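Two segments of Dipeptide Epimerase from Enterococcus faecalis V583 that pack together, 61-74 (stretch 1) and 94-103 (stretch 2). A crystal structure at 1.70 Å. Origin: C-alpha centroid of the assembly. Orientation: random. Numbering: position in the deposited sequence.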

# COMPACT_ATOMS: atom_id res chain seq x y z
N GLY B 61 -29.81 -14.99 -29.39
CA GLY B 61 -29.97 -14.08 -28.27
C GLY B 61 -29.84 -12.63 -28.72
O GLY B 61 -30.54 -11.74 -28.23
N THR B 62 -28.94 -12.39 -29.66
CA THR B 62 -28.73 -11.03 -30.16
C THR B 62 -29.96 -10.54 -30.91
O THR B 62 -30.37 -9.38 -30.76
CB THR B 62 -27.50 -10.98 -31.08
OG1 THR B 62 -26.34 -11.33 -30.31
CG2 THR B 62 -27.30 -9.57 -31.65
N LEU B 63 -30.56 -11.40 -31.73
CA LEU B 63 -31.76 -11.02 -32.46
C LEU B 63 -32.88 -10.69 -31.48
O LEU B 63 -33.57 -9.68 -31.63
CB LEU B 63 -32.19 -12.14 -33.41
CG LEU B 63 -31.28 -12.38 -34.62
CD1 LEU B 63 -31.70 -13.65 -35.34
CD2 LEU B 63 -31.36 -11.17 -35.57
N GLU B 64 -33.08 -11.55 -30.48
CA GLU B 64 -34.13 -11.32 -29.50
C GLU B 64 -33.93 -10.00 -28.75
O GLU B 64 -34.88 -9.21 -28.59
CB GLU B 64 -34.20 -12.48 -28.49
CG GLU B 64 -35.12 -12.20 -27.30
CD GLU B 64 -35.41 -13.43 -26.44
OE1 GLU B 64 -34.54 -14.31 -26.30
OE2 GLU B 64 -36.52 -13.50 -25.87
N THR B 65 -32.71 -9.74 -28.31
CA THR B 65 -32.42 -8.52 -27.58
C THR B 65 -32.61 -7.28 -28.45
O THR B 65 -33.18 -6.29 -28.01
CB THR B 65 -30.99 -8.54 -27.00
OG1 THR B 65 -30.85 -9.67 -26.14
CG2 THR B 65 -30.71 -7.26 -26.20
N ILE B 66 -32.15 -7.34 -29.70
CA ILE B 66 -32.30 -6.19 -30.58
C ILE B 66 -33.78 -5.83 -30.74
O ILE B 66 -34.13 -4.65 -30.76
CB ILE B 66 -31.68 -6.46 -31.97
CG1 ILE B 66 -30.15 -6.55 -31.83
CG2 ILE B 66 -32.06 -5.34 -32.94
CD1 ILE B 66 -29.44 -6.89 -33.12
N GLU B 67 -34.63 -6.85 -30.86
CA GLU B 67 -36.07 -6.61 -31.00
C GLU B 67 -36.61 -5.88 -29.77
O GLU B 67 -37.46 -4.99 -29.89
CB GLU B 67 -36.80 -7.94 -31.17
CG GLU B 67 -36.43 -8.69 -32.44
CD GLU B 67 -37.23 -8.25 -33.65
OE1 GLU B 67 -37.30 -7.03 -33.92
OE2 GLU B 67 -37.79 -9.14 -34.34
N LEU B 68 -36.13 -6.27 -28.60
CA LEU B 68 -36.56 -5.63 -27.36
C LEU B 68 -36.10 -4.17 -27.35
O LEU B 68 -36.89 -3.27 -27.04
CB LEU B 68 -36.00 -6.37 -26.14
CG LEU B 68 -36.56 -7.77 -25.84
CD1 LEU B 68 -35.80 -8.40 -24.68
CD2 LEU B 68 -38.05 -7.66 -25.51
N PHE B 69 -34.83 -3.94 -27.69
CA PHE B 69 -34.28 -2.59 -27.74
C PHE B 69 -35.05 -1.73 -28.74
O PHE B 69 -35.40 -0.58 -28.46
CB PHE B 69 -32.81 -2.59 -28.18
CG PHE B 69 -31.86 -3.20 -27.19
CD1 PHE B 69 -32.19 -3.36 -25.85
CD2 PHE B 69 -30.57 -3.54 -27.60
CE1 PHE B 69 -31.26 -3.85 -24.93
CE2 PHE B 69 -29.62 -4.02 -26.69
CZ PHE B 69 -29.97 -4.18 -25.35
N GLY B 70 -35.29 -2.29 -29.93
CA GLY B 70 -35.97 -1.57 -30.98
C GLY B 70 -37.32 -0.99 -30.60
O GLY B 70 -37.61 0.17 -30.88
N GLN B 71 -38.15 -1.80 -29.94
CA GLN B 71 -39.47 -1.33 -29.55
C GLN B 71 -39.40 -0.32 -28.41
O GLN B 71 -40.31 0.50 -28.25
CB GLN B 71 -40.35 -2.51 -29.16
CG GLN B 71 -40.65 -3.43 -30.33
CD GLN B 71 -41.17 -2.66 -31.54
OE1 GLN B 71 -42.26 -2.10 -31.50
NE2 GLN B 71 -40.38 -2.62 -32.60
N ALA B 72 -38.33 -0.36 -27.63
CA ALA B 72 -38.17 0.56 -26.51
C ALA B 72 -37.63 1.92 -26.93
O ALA B 72 -37.78 2.90 -26.20
CB ALA B 72 -37.26 -0.05 -25.45
N ILE B 73 -36.98 2.00 -28.09
CA ILE B 73 -36.43 3.28 -28.52
C ILE B 73 -37.28 4.02 -29.57
O ILE B 73 -36.90 5.10 -30.01
CB ILE B 73 -34.98 3.14 -29.05
CG1 ILE B 73 -34.94 2.26 -30.30
CG2 ILE B 73 -34.08 2.57 -27.96
CD1 ILE B 73 -33.53 2.12 -30.89
N ILE B 74 -38.41 3.45 -29.96
CA ILE B 74 -39.26 4.14 -30.94
C ILE B 74 -39.64 5.49 -30.34
O ILE B 74 -39.97 5.58 -29.15
CB ILE B 74 -40.54 3.33 -31.26
CG1 ILE B 74 -40.17 2.05 -32.00
CG2 ILE B 74 -41.49 4.18 -32.10
CD1 ILE B 74 -41.33 1.14 -32.29
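Stretch 2 (94-103) FAPAAKAAID

Stretch 1 is helical from its first residue, continuing a helix that starts earlier in the chain, and it leaves the helix near its C-terminal end, where Ile74 has moved to extended backbone angles (-59/136). Regular i to i+4 hydrogen bonds run along it, from Thr65 N to Gly61 O (3.0 Å) as far as Gln71 N to Glu67 O (3.3 Å); beyond that, the bonds donated by Ala72 and Ile73 are weak. Stretch 2 enters extended at Phe94 (-162/114), and Ala95 (-169/63) turns the chain into the helix. Ala95 is the N-cap, and the helix begins with Pro96, a residue well suited to a first turn because its ring fixes phi near the helical value (-54° here) and its missing amide proton costs nothing where no i-4 carbonyl is available within the helix. The first of the regular bonds runs from Lys99 N to Ala95 O (2.9 Å), and the helix continues past Asp103.

The two helices run in broadly the same direction, crossing at -47° with their axes 8.6 Å apart at closest approach. The backbones come nearest at Thr62 and Ala98, whose CA atoms are 5.1 Å apart. The small methyl of Ala98 suits so close an approach: it points toward stretch 1, as a knob in a hole formed by Thr62, Thr65, Ile66 and Phe69. Its CB lies 3.5 Å from Thr65 CG2, 3.7 Å from Ile66 CG1 and 3.7 Å from Phe69 CE2.

Threonine serves both apolar and polar needs here. Thr65 CG2 also reaches Ala95 CB at 4.0 Å, while Thr62 OG1 lies 3.6 Å from Ala97 CB. No direct hydrogen bond joins the stretches, but a water donates to Thr62 OG1 (2.9 Å) and weakly accepts from Ala98 N (water O to N, 3.4 Å), an amide in the first turn that has no helical acceptor.

Farther along, larger side chains fill the space. Ile66, whose CB points sideways, extends its end to place CD1 3.6 Å from Ala101 CB. Phe69 points toward stretch 2, and its ring meets its neighbours obliquely, with CE2 3.5 Å from Lys99 CG; the long aliphatic part of the lysine can thus pack against the aromatic ring. Ile102, the residue with the largest area covered, sets CG1 3.9 Å from Phe69 CB and CG2 3.8 Å from Ile73 CD1. Its CD1 is 4.3 Å from Ile66 CG2, and Gly70 adds no side chain beside it.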

# COMPACT_ATOMS: atom_id res chain seq x y z
N PHE B 94 -26.21 -7.14 -19.96
CA PHE B 94 -25.08 -7.49 -20.81
C PHE B 94 -25.50 -8.02 -22.18
O PHE B 94 -26.10 -9.09 -22.28
CB PHE B 94 -24.22 -8.55 -20.12
CG PHE B 94 -22.98 -8.93 -20.90
CD1 PHE B 94 -21.94 -8.03 -21.05
CD2 PHE B 94 -22.88 -10.18 -21.50
CE1 PHE B 94 -20.79 -8.36 -21.78
CE2 PHE B 94 -21.74 -10.53 -22.24
CZ PHE B 94 -20.70 -9.62 -22.38
N ALA B 95 -25.17 -7.27 -23.23
CA ALA B 95 -25.49 -7.66 -24.60
C ALA B 95 -24.74 -6.75 -25.57
O ALA B 95 -25.35 -6.01 -26.34
CB ALA B 95 -27.00 -7.55 -24.84
N PRO B 96 -23.40 -6.80 -25.54
CA PRO B 96 -22.59 -5.96 -26.42
C PRO B 96 -22.90 -6.06 -27.92
O PRO B 96 -22.84 -5.06 -28.63
CB PRO B 96 -21.15 -6.38 -26.08
CG PRO B 96 -21.31 -7.79 -25.55
CD PRO B 96 -22.56 -7.68 -24.72
N ALA B 97 -23.22 -7.26 -28.40
CA ALA B 97 -23.54 -7.41 -29.82
C ALA B 97 -24.82 -6.65 -30.16
O ALA B 97 -24.84 -5.88 -31.12
CB ALA B 97 -23.69 -8.89 -30.17
N ALA B 98 -25.87 -6.86 -29.37
CA ALA B 98 -27.15 -6.19 -29.61
C ALA B 98 -27.05 -4.68 -29.43
O ALA B 98 -27.59 -3.91 -30.22
CB ALA B 98 -28.23 -6.76 -28.68
N LYS B 99 -26.36 -4.24 -28.38
CA LYS B 99 -26.21 -2.81 -28.14
C LYS B 99 -25.40 -2.14 -29.25
O LYS B 99 -25.70 -1.01 -29.66
CB LYS B 99 -25.55 -2.56 -26.78
CG LYS B 99 -26.44 -3.06 -25.63
CD LYS B 99 -25.84 -2.81 -24.25
CE LYS B 99 -26.76 -3.38 -23.18
NZ LYS B 99 -26.22 -3.22 -21.79
N ALA B 100 -24.38 -2.82 -29.75
CA ALA B 100 -23.57 -2.26 -30.82
C ALA B 100 -24.41 -2.09 -32.09
O ALA B 100 -24.27 -1.10 -32.81
CB ALA B 100 -22.38 -3.18 -31.12
N ALA B 101 -25.28 -3.05 -32.36
CA ALA B 101 -26.12 -2.99 -33.56
C ALA B 101 -26.98 -1.73 -33.55
O ALA B 101 -27.05 -1.00 -34.54
CB ALA B 101 -26.99 -4.25 -33.65
N ILE B 102 -27.62 -1.46 -32.41
CA ILE B 102 -28.46 -0.27 -32.29
C ILE B 102 -27.61 1.00 -32.33
O ILE B 102 -27.94 1.96 -33.02
CB ILE B 102 -29.24 -0.26 -30.95
CG1 ILE B 102 -30.27 -1.39 -30.93
CG2 ILE B 102 -29.89 1.10 -30.74
CD1 ILE B 102 -31.37 -1.25 -31.99
N ASP B 103 -26.52 1.01 -31.57
CA ASP B 103 -25.66 2.18 -31.52
C ASP B 103 -25.09 2.56 -32.89
O ASP B 103 -25.17 3.72 -33.30
CB ASP B 103 -24.51 1.95 -30.53
CG ASP B 103 -23.19 1.77 -31.23
OD1 ASP B 103 -22.83 0.61 -31.52
OD2 ASP B 103 -22.53 2.79 -31.51
O HOH W 1 -26.73 -9.78 -27.86